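Local structure of 4-amino-4-deoxychorismate lyase (Legionella pneumophila, 3LUL) at residues L57-E62 / A88-G93; D79-G84 / F110-Y115; F181-N186 / H257-K262. The protein is a member of the class IV aminotransferase family, carrying pyridoxal phosphate bound to a lysine. One frame throughout, in Å; residues are numbered along the deposited sequence. Where two conformers were deposited one is given.

How the contacts relate
Contacts 1 and 2 belong to the same five-stranded sheet, in which strands 84-91 and 106-113 are antiparallel neighbours; the two touch where Ala88 CB packs on Phe110 CE1, 3.8 Å away. Contact 1 is buried and carried by apolar side chains. Contact 2 is partly buried and largely polar, with one leucine among the bonds that join a loop to the end of a strand. Contact 3 lies on the other, larger sheet, its centre about 38 Å from that of contact 1. It is partly buried and mixes isoleucine packing with a histidine that caps a helix. Contacts 1 and 2 both reach the second subunit, whereas contact 3 touches no other chain of the assembly.

Contact 1: residues L57-E62 / A88-G93; sequences LGIPFE and AILSGG
Leu90, Ile59 and Phe61 make this contact, with the leucine on strand 84-91 meeting two side chains of the loop that joins helices 43-57 and 65-78. Leu90 has CG anti to its backbone N (chi1 -180°), and its methyl CD2 is the shared point of touch. On one side CD2 meets Ile59 CG2 at 4.0 Å, the two side chains passing each other in opposite directions. On the other it comes within 3.8 Å of Phe61 CD1, approaching the ring obliquely, while the second methyl, CD1, lies 4.0 Å from the same Phe61 CD1. Ile59 CG2, anti to its own backbone N, also packs 4.2 Å from Gly92 CA, just past the end of the strand. The loop starts at Gly58, whose positive phi closes helix 43-57 in a Schellman motif. Leu50 and Ala54 of that helix pack on both Leu90 and Phe61, and Trp68 of helix 65-78 also touches the Phe61 ring. Ser91 OG and Pro60 O find partners outside the pair, Asp21 and Ser106 OG of strand 106-113. Between the two segments the chemistry is thus chiefly that of methyl and ring carbons, while polar bonds tie the loop to neighbouring strands.

Contact 2: residues D79-G84 / F110-Y115; sequences DNLYHG and FQTFNY
Thr112 overlaps Asp79 and Leu81 with separate parts of its side chain. Its OG1, set between the backbone N and the carbonyl carbon (chi1 65°), donates a very short hydrogen bond of 2.5 Å to Asp79 OD2. Water 1 gives that same OD2 a second donor and accepts from Thr112 N, so the hydroxyl and the water-linked amide of Thr112 both grip OD2; Lys75 adds a long, weak ion pair. Beside this, Leu81 CD2 packs 3.9 Å from Thr112 CB, and Leu81 CD1 lies 3.5 Å from Asn114 OD1. Segment 79-84 follows helix 65-78, closed by a Schellman motif with Asn80 at positive phi, and ends on the first residue of strand 84-91, the antiparallel neighbour of strand 106-113. Water 2 spans from Asp79 O to Asn114 OD1, donating to both. At the other end of that amide, waters 4 and 5 each accept from Asn114 ND2 and donate to His83 O, water 5 also accepting from Tyr115 N. Gly84 comes in close, its CA 3.6 Å from Phe113 O in a CA-H...O contact, while Tyr115 meets Gly84 C at the ring edge through CE1, 3.4 Å away. The Tyr115 hydroxyl bonds to Leu239 O.

Contact 3: residues F181-N186 / H257-K262; sequences FLIENN and HPIIDK
A histidine N-cap opens helix 258-269, and the same imidazole packs against the end of strand 179-184. His257 ND1 accepts from Ile259 N at 3.1 Å; the bond is fairly straight, 161° at the hydrogen, and the donor sits in the ring plane, which should help fix the rotation of the imidazole. Ile183 CG2 lies over one face of that ring in a CH-pi contact, 3.8 Å from the centroid and offset toward the rim at NE2. The other branch of Ile183 runs on to the helix, where an extended chi2 of 173° carries CD1 to 3.8 Å from both Ile259 CG2 and Ile260 CG1. At the ring edge, Asn186 OD1 stands 3.2 Å from His257 CE1, the amide turned 79° from the imidazole. Water 6, also in the ring plane, is hydrogen-bonded to His257 NE2 at 2.9 Å and accepts from Asn186 N, linking the helix start to the turn after the strand. Ile259 CD1 covers the backbone there, 3.4 Å from Asn186 O. Leu188 of strand 187-190 touches both Ile183 and Ile259, and Ile260 packs on Ala232 and Phe234 of strand 232-237, so the helix start packs on side chains of three neighbouring strands.

Contact 1: residues L57-E62 / A88-G93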
# COMPACT_ATOMS: atom_id res chain seq x y z
N LEU B 57 -6.17 -5.70 -12.39
CA LEU B 57 -4.74 -5.78 -12.10
C LEU B 57 -3.98 -6.83 -12.95
O LEU B 57 -2.78 -7.02 -12.76
CB LEU B 57 -4.53 -6.11 -10.61
CG LEU B 57 -4.97 -5.03 -9.58
CD1 LEU B 57 -4.65 -5.46 -8.13
CD2 LEU B 57 -4.32 -3.69 -9.92
N GLY B 58 -4.68 -7.55 -13.82
CA GLY B 58 -4.07 -8.61 -14.62
C GLY B 58 -3.70 -9.87 -13.86
O GLY B 58 -2.93 -10.67 -14.35
N ILE B 59 -4.24 -10.05 -12.66
CA ILE B 59 -3.98 -11.21 -11.85
C ILE B 59 -4.99 -12.29 -12.27
O ILE B 59 -6.20 -12.05 -12.21
CB ILE B 59 -4.10 -10.90 -10.33
CG1 ILE B 59 -3.17 -9.75 -9.93
CG2 ILE B 59 -3.81 -12.15 -9.52
CD1 ILE B 59 -3.39 -9.28 -8.48
N PRO B 60 -4.53 -13.48 -12.69
CA PRO B 60 -5.51 -14.52 -12.96
C PRO B 60 -6.42 -14.82 -11.74
O PRO B 60 -5.96 -14.84 -10.57
CB PRO B 60 -4.66 -15.74 -13.37
CG PRO B 60 -3.25 -15.24 -13.55
CD PRO B 60 -3.13 -13.92 -12.86
N PHE B 61 -7.69 -15.08 -12.02
CA PHE B 61 -8.63 -15.55 -11.04
C PHE B 61 -9.50 -16.63 -11.69
O PHE B 61 -10.67 -16.39 -11.97
CB PHE B 61 -9.47 -14.38 -10.50
CG PHE B 61 -10.29 -14.72 -9.27
CD1 PHE B 61 -9.69 -15.14 -8.11
CD2 PHE B 61 -11.68 -14.56 -9.28
CE1 PHE B 61 -10.46 -15.43 -6.96
CE2 PHE B 61 -12.45 -14.87 -8.16
CZ PHE B 61 -11.85 -15.27 -6.98
N GLU B 62 -8.89 -17.79 -11.94
CA GLU B 62 -9.54 -18.88 -12.67
C GLU B 62 -10.01 -19.87 -11.62
O GLU B 62 -9.48 -20.98 -11.51
CB GLU B 62 -8.55 -19.56 -13.63
CG GLU B 62 -8.14 -18.71 -14.81
CD GLU B 62 -9.25 -18.46 -15.79
OE1 GLU B 62 -10.22 -19.25 -15.82
OE2 GLU B 62 -9.14 -17.47 -16.54
N ALA B 88 -10.23 -14.28 2.49
CA ALA B 88 -9.59 -14.85 1.28
C ALA B 88 -8.53 -13.86 0.84
O ALA B 88 -8.81 -12.68 0.78
CB ALA B 88 -10.59 -15.01 0.19
N ILE B 89 -7.29 -14.32 0.64
CA ILE B 89 -6.21 -13.48 0.13
C ILE B 89 -5.74 -14.07 -1.19
O ILE B 89 -5.41 -15.24 -1.24
CB ILE B 89 -5.01 -13.39 1.10
CG1 ILE B 89 -5.45 -12.92 2.49
CG2 ILE B 89 -3.96 -12.42 0.56
CD1 ILE B 89 -4.29 -12.93 3.53
N LEU B 90 -5.73 -13.24 -2.25
CA LEU B 90 -5.27 -13.62 -3.60
C LEU B 90 -3.98 -12.85 -3.87
O LEU B 90 -3.97 -11.61 -3.84
CB LEU B 90 -6.29 -13.22 -4.66
CG LEU B 90 -5.98 -13.55 -6.11
CD1 LEU B 90 -6.09 -15.04 -6.35
CD2 LEU B 90 -6.92 -12.77 -7.06
N SER B 91 -2.90 -13.59 -4.08
CA SER B 91 -1.60 -12.99 -4.38
C SER B 91 -1.33 -13.05 -5.85
O SER B 91 -1.85 -13.93 -6.55
CB SER B 91 -0.48 -13.74 -3.68
OG SER B 91 -0.29 -15.02 -4.25
N GLY B 92 -0.51 -12.13 -6.33
CA GLY B 92 -0.06 -12.14 -7.73
C GLY B 92 0.76 -13.38 -8.04
O GLY B 92 0.81 -13.85 -9.17
N GLY B 93 1.38 -13.96 -7.02
CA GLY B 93 2.08 -15.23 -7.14
C GLY B 93 3.58 -15.11 -7.34
O GLY B 93 4.10 -14.00 -7.52

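Contact 2: residues D79-G84 / F110-Y115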
# COMPACT_ATOMS: atom_id res chain seq x y z
N ASP B 79 -12.89 -26.04 10.34
CA ASP B 79 -12.60 -25.22 11.51
C ASP B 79 -13.78 -25.08 12.48
O ASP B 79 -13.70 -24.32 13.44
CB ASP B 79 -12.16 -23.83 11.04
CG ASP B 79 -10.85 -23.87 10.23
OD1 ASP B 79 -10.23 -24.94 10.09
OD2 ASP B 79 -10.44 -22.80 9.72
N ASN B 80 -14.87 -25.81 12.22
CA ASN B 80 -16.04 -25.82 13.10
C ASN B 80 -16.66 -24.45 13.36
O ASN B 80 -17.15 -24.17 14.45
CB ASN B 80 -15.68 -26.55 14.40
CG ASN B 80 -15.22 -27.98 14.14
OD1 ASN B 80 -16.00 -28.81 13.66
ND2 ASN B 80 -13.94 -28.25 14.41
N LEU B 81 -16.68 -23.61 12.34
CA LEU B 81 -17.22 -22.27 12.46
C LEU B 81 -18.74 -22.30 12.37
O LEU B 81 -19.33 -23.03 11.54
CB LEU B 81 -16.61 -21.40 11.36
CG LEU B 81 -16.36 -19.92 11.58
CD1 LEU B 81 -15.37 -19.69 12.70
CD2 LEU B 81 -15.87 -19.33 10.24
N TYR B 82 -19.40 -21.53 13.24
CA TYR B 82 -20.83 -21.30 13.12
C TYR B 82 -21.01 -19.84 12.78
O TYR B 82 -21.31 -19.51 11.63
CB TYR B 82 -21.59 -21.75 14.36
CG TYR B 82 -23.12 -21.73 14.26
CD1 TYR B 82 -23.84 -22.86 13.81
CD2 TYR B 82 -23.85 -20.61 14.67
CE1 TYR B 82 -25.24 -22.84 13.74
CE2 TYR B 82 -25.27 -20.60 14.62
CZ TYR B 82 -25.95 -21.71 14.14
OH TYR B 82 -27.34 -21.68 14.11
N HIS B 83 -20.80 -18.95 13.75
CA HIS B 83 -20.69 -17.52 13.46
C HIS B 83 -19.21 -17.14 13.47
O HIS B 83 -18.44 -17.58 14.33
CB HIS B 83 -21.40 -16.66 14.49
CG HIS B 83 -22.87 -16.92 14.63
ND1 HIS B 83 -23.67 -17.28 13.56
CD2 HIS B 83 -23.70 -16.79 15.69
CE1 HIS B 83 -24.91 -17.40 13.97
NE2 HIS B 83 -24.96 -17.11 15.26
N GLY B 84 -18.82 -16.28 12.55
CA GLY B 84 -17.42 -15.81 12.50
C GLY B 84 -17.10 -15.21 11.15
O GLY B 84 -17.98 -14.66 10.49
N PHE B 110 -7.33 -19.23 2.13
CA PHE B 110 -8.48 -18.95 3.00
C PHE B 110 -8.15 -19.21 4.46
O PHE B 110 -7.51 -20.21 4.80
CB PHE B 110 -9.66 -19.85 2.64
CG PHE B 110 -10.12 -19.72 1.23
CD1 PHE B 110 -11.11 -18.79 0.91
CD2 PHE B 110 -9.60 -20.55 0.23
CE1 PHE B 110 -11.57 -18.68 -0.39
CE2 PHE B 110 -10.06 -20.44 -1.07
CZ PHE B 110 -11.05 -19.51 -1.38
N GLN B 111 -8.58 -18.30 5.31
CA GLN B 111 -8.39 -18.42 6.76
C GLN B 111 -9.65 -18.02 7.50
O GLN B 111 -10.27 -17.01 7.17
CB GLN B 111 -7.26 -17.52 7.23
CG GLN B 111 -5.88 -18.02 6.81
CD GLN B 111 -5.45 -19.30 7.54
OE1 GLN B 111 -5.29 -20.37 6.92
NE2 GLN B 111 -5.25 -19.20 8.84
N THR B 112 -10.03 -18.81 8.50
CA THR B 112 -11.20 -18.52 9.31
C THR B 112 -10.75 -17.81 10.57
O THR B 112 -9.57 -17.88 11.00
CB THR B 112 -12.01 -19.78 9.72
OG1 THR B 112 -11.21 -20.63 10.57
CG2 THR B 112 -12.43 -20.56 8.52
N PHE B 113 -11.70 -17.15 11.19
CA PHE B 113 -11.48 -16.53 12.49
C PHE B 113 -12.80 -16.32 13.19
O PHE B 113 -13.87 -16.28 12.59
CB PHE B 113 -10.72 -15.20 12.35
CG PHE B 113 -11.37 -14.23 11.41
CD1 PHE B 113 -11.10 -14.28 10.04
CD2 PHE B 113 -12.25 -13.26 11.87
CE1 PHE B 113 -11.70 -13.37 9.14
CE2 PHE B 113 -12.84 -12.33 11.00
CZ PHE B 113 -12.58 -12.39 9.63
N ASN B 114 -12.70 -16.19 14.50
CA ASN B 114 -13.84 -15.88 15.34
C ASN B 114 -13.66 -14.46 15.85
O ASN B 114 -12.53 -14.03 16.14
CB ASN B 114 -13.89 -16.85 16.50
CG ASN B 114 -14.42 -18.19 16.10
OD1 ASN B 114 -13.66 -19.05 15.64
ND2 ASN B 114 -15.72 -18.37 16.23
N TYR B 115 -14.76 -13.72 15.97
CA TYR B 115 -14.70 -12.33 16.44
C TYR B 115 -16.04 -11.91 17.04
O TYR B 115 -17.06 -12.52 16.73
CB TYR B 115 -14.34 -11.40 15.28
CG TYR B 115 -15.44 -11.25 14.25
CD1 TYR B 115 -15.64 -12.21 13.27
CD2 TYR B 115 -16.31 -10.17 14.30
CE1 TYR B 115 -16.67 -12.07 12.35
CE2 TYR B 115 -17.32 -10.02 13.39
CZ TYR B 115 -17.50 -10.97 12.40
OH TYR B 115 -18.52 -10.82 11.51
O HOH W 1 -8.33 -21.10 8.93
O HOH W 2 -13.33 -21.80 14.63
O HOH W 3 -16.13 -21.71 16.35
O HOH W 4 -18.07 -20.31 15.46
O HOH W 5 -17.10 -15.73 16.06

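Contact 3: residues F181-N186 / H257-K262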
# COMPACT_ATOMS: atom_id res chain seq x y z
N PHE B 181 -22.41 6.49 5.99
CA PHE B 181 -23.77 6.96 5.67
C PHE B 181 -24.10 8.04 6.68
O PHE B 181 -23.63 8.01 7.83
CB PHE B 181 -24.79 5.81 5.79
CG PHE B 181 -24.80 4.86 4.61
CD1 PHE B 181 -23.87 3.83 4.51
CD2 PHE B 181 -25.78 4.94 3.65
CE1 PHE B 181 -23.89 2.95 3.46
CE2 PHE B 181 -25.80 4.05 2.59
CZ PHE B 181 -24.84 3.07 2.49
N LEU B 182 -24.93 8.99 6.29
CA LEU B 182 -25.57 9.86 7.26
C LEU B 182 -27.05 9.97 7.00
O LEU B 182 -27.55 9.63 5.92
CB LEU B 182 -24.88 11.21 7.31
CG LEU B 182 -24.82 12.00 6.02
CD1 LEU B 182 -26.11 12.77 5.97
CD2 LEU B 182 -23.61 12.97 5.90
N ILE B 183 -27.76 10.46 8.00
CA ILE B 183 -29.20 10.66 7.92
C ILE B 183 -29.45 12.11 8.27
O ILE B 183 -28.95 12.58 9.28
CB ILE B 183 -29.99 9.78 8.91
CG1 ILE B 183 -29.82 8.30 8.56
CG2 ILE B 183 -31.45 10.14 8.84
CD1 ILE B 183 -30.41 7.37 9.57
N GLU B 184 -30.18 12.81 7.41
CA GLU B 184 -30.67 14.13 7.72
C GLU B 184 -32.10 14.27 7.22
O GLU B 184 -32.37 13.98 6.04
CB GLU B 184 -29.76 15.16 7.03
CG GLU B 184 -30.16 16.61 7.27
CD GLU B 184 -29.23 17.57 6.53
OE1 GLU B 184 -29.17 17.49 5.28
OE2 GLU B 184 -28.56 18.38 7.21
N ASN B 185 -32.99 14.73 8.11
CA ASN B 185 -34.42 14.88 7.83
C ASN B 185 -35.00 13.62 7.18
O ASN B 185 -35.70 13.70 6.17
CB ASN B 185 -34.71 16.12 6.94
CG ASN B 185 -34.08 17.39 7.50
OD1 ASN B 185 -34.00 17.58 8.71
ND2 ASN B 185 -33.62 18.27 6.60
N ASN B 186 -34.69 12.47 7.78
CA ASN B 186 -35.14 11.14 7.34
C ASN B 186 -34.72 10.71 5.94
O ASN B 186 -35.34 9.83 5.34
CB ASN B 186 -36.67 11.03 7.46
CG ASN B 186 -37.15 11.15 8.88
OD1 ASN B 186 -36.44 10.77 9.80
ND2 ASN B 186 -38.38 11.65 9.06
N HIS B 257 -31.77 6.17 15.57
CA HIS B 257 -32.67 6.61 14.53
C HIS B 257 -33.47 5.42 14.08
O HIS B 257 -32.92 4.34 13.92
CB HIS B 257 -31.90 7.23 13.35
CG HIS B 257 -32.73 8.13 12.49
ND1 HIS B 257 -33.70 7.67 11.62
CD2 HIS B 257 -32.78 9.48 12.42
CE1 HIS B 257 -34.27 8.70 11.02
NE2 HIS B 257 -33.73 9.81 11.48
N PRO B 258 -34.78 5.59 13.88
CA PRO B 258 -35.60 4.46 13.39
C PRO B 258 -35.13 3.87 12.06
O PRO B 258 -35.27 2.65 11.83
CB PRO B 258 -37.02 5.05 13.27
CG PRO B 258 -36.97 6.43 13.78
CD PRO B 258 -35.58 6.82 14.14
N ILE B 259 -34.56 4.70 11.19
CA ILE B 259 -34.03 4.23 9.92
C ILE B 259 -32.89 3.24 10.13
O ILE B 259 -32.84 2.20 9.49
CB ILE B 259 -33.58 5.41 9.03
CG1 ILE B 259 -34.82 6.20 8.56
CG2 ILE B 259 -32.70 4.95 7.83
CD1 ILE B 259 -34.50 7.42 7.61
N ILE B 260 -32.05 3.52 11.11
CA ILE B 260 -30.94 2.61 11.45
C ILE B 260 -31.48 1.27 11.96
O ILE B 260 -31.02 0.20 11.52
CB ILE B 260 -29.96 3.23 12.46
CG1 ILE B 260 -29.31 4.50 11.85
CG2 ILE B 260 -28.88 2.19 12.87
CD1 ILE B 260 -28.38 5.30 12.79
N ASP B 261 -32.47 1.29 12.84
CA ASP B 261 -33.05 0.01 13.31
C ASP B 261 -33.69 -0.81 12.19
O ASP B 261 -33.51 -2.03 12.15
CB ASP B 261 -34.05 0.21 14.44
CG ASP B 261 -33.43 0.88 15.65
OD1 ASP B 261 -32.37 0.42 16.09
OD2 ASP B 261 -34.00 1.86 16.14
N LYS B 262 -34.38 -0.14 11.29
CA LYS B 262 -34.96 -0.80 10.13
C LYS B 262 -33.87 -1.44 9.24
O LYS B 262 -33.99 -2.58 8.82
CB LYS B 262 -35.79 0.17 9.29
CG LYS B 262 -36.43 -0.53 8.09
CD LYS B 262 -37.61 0.21 7.49
CE LYS B 262 -38.33 -0.68 6.45
NZ LYS B 262 -39.45 -0.01 5.77
O HOH W 6 -34.00 12.55 10.61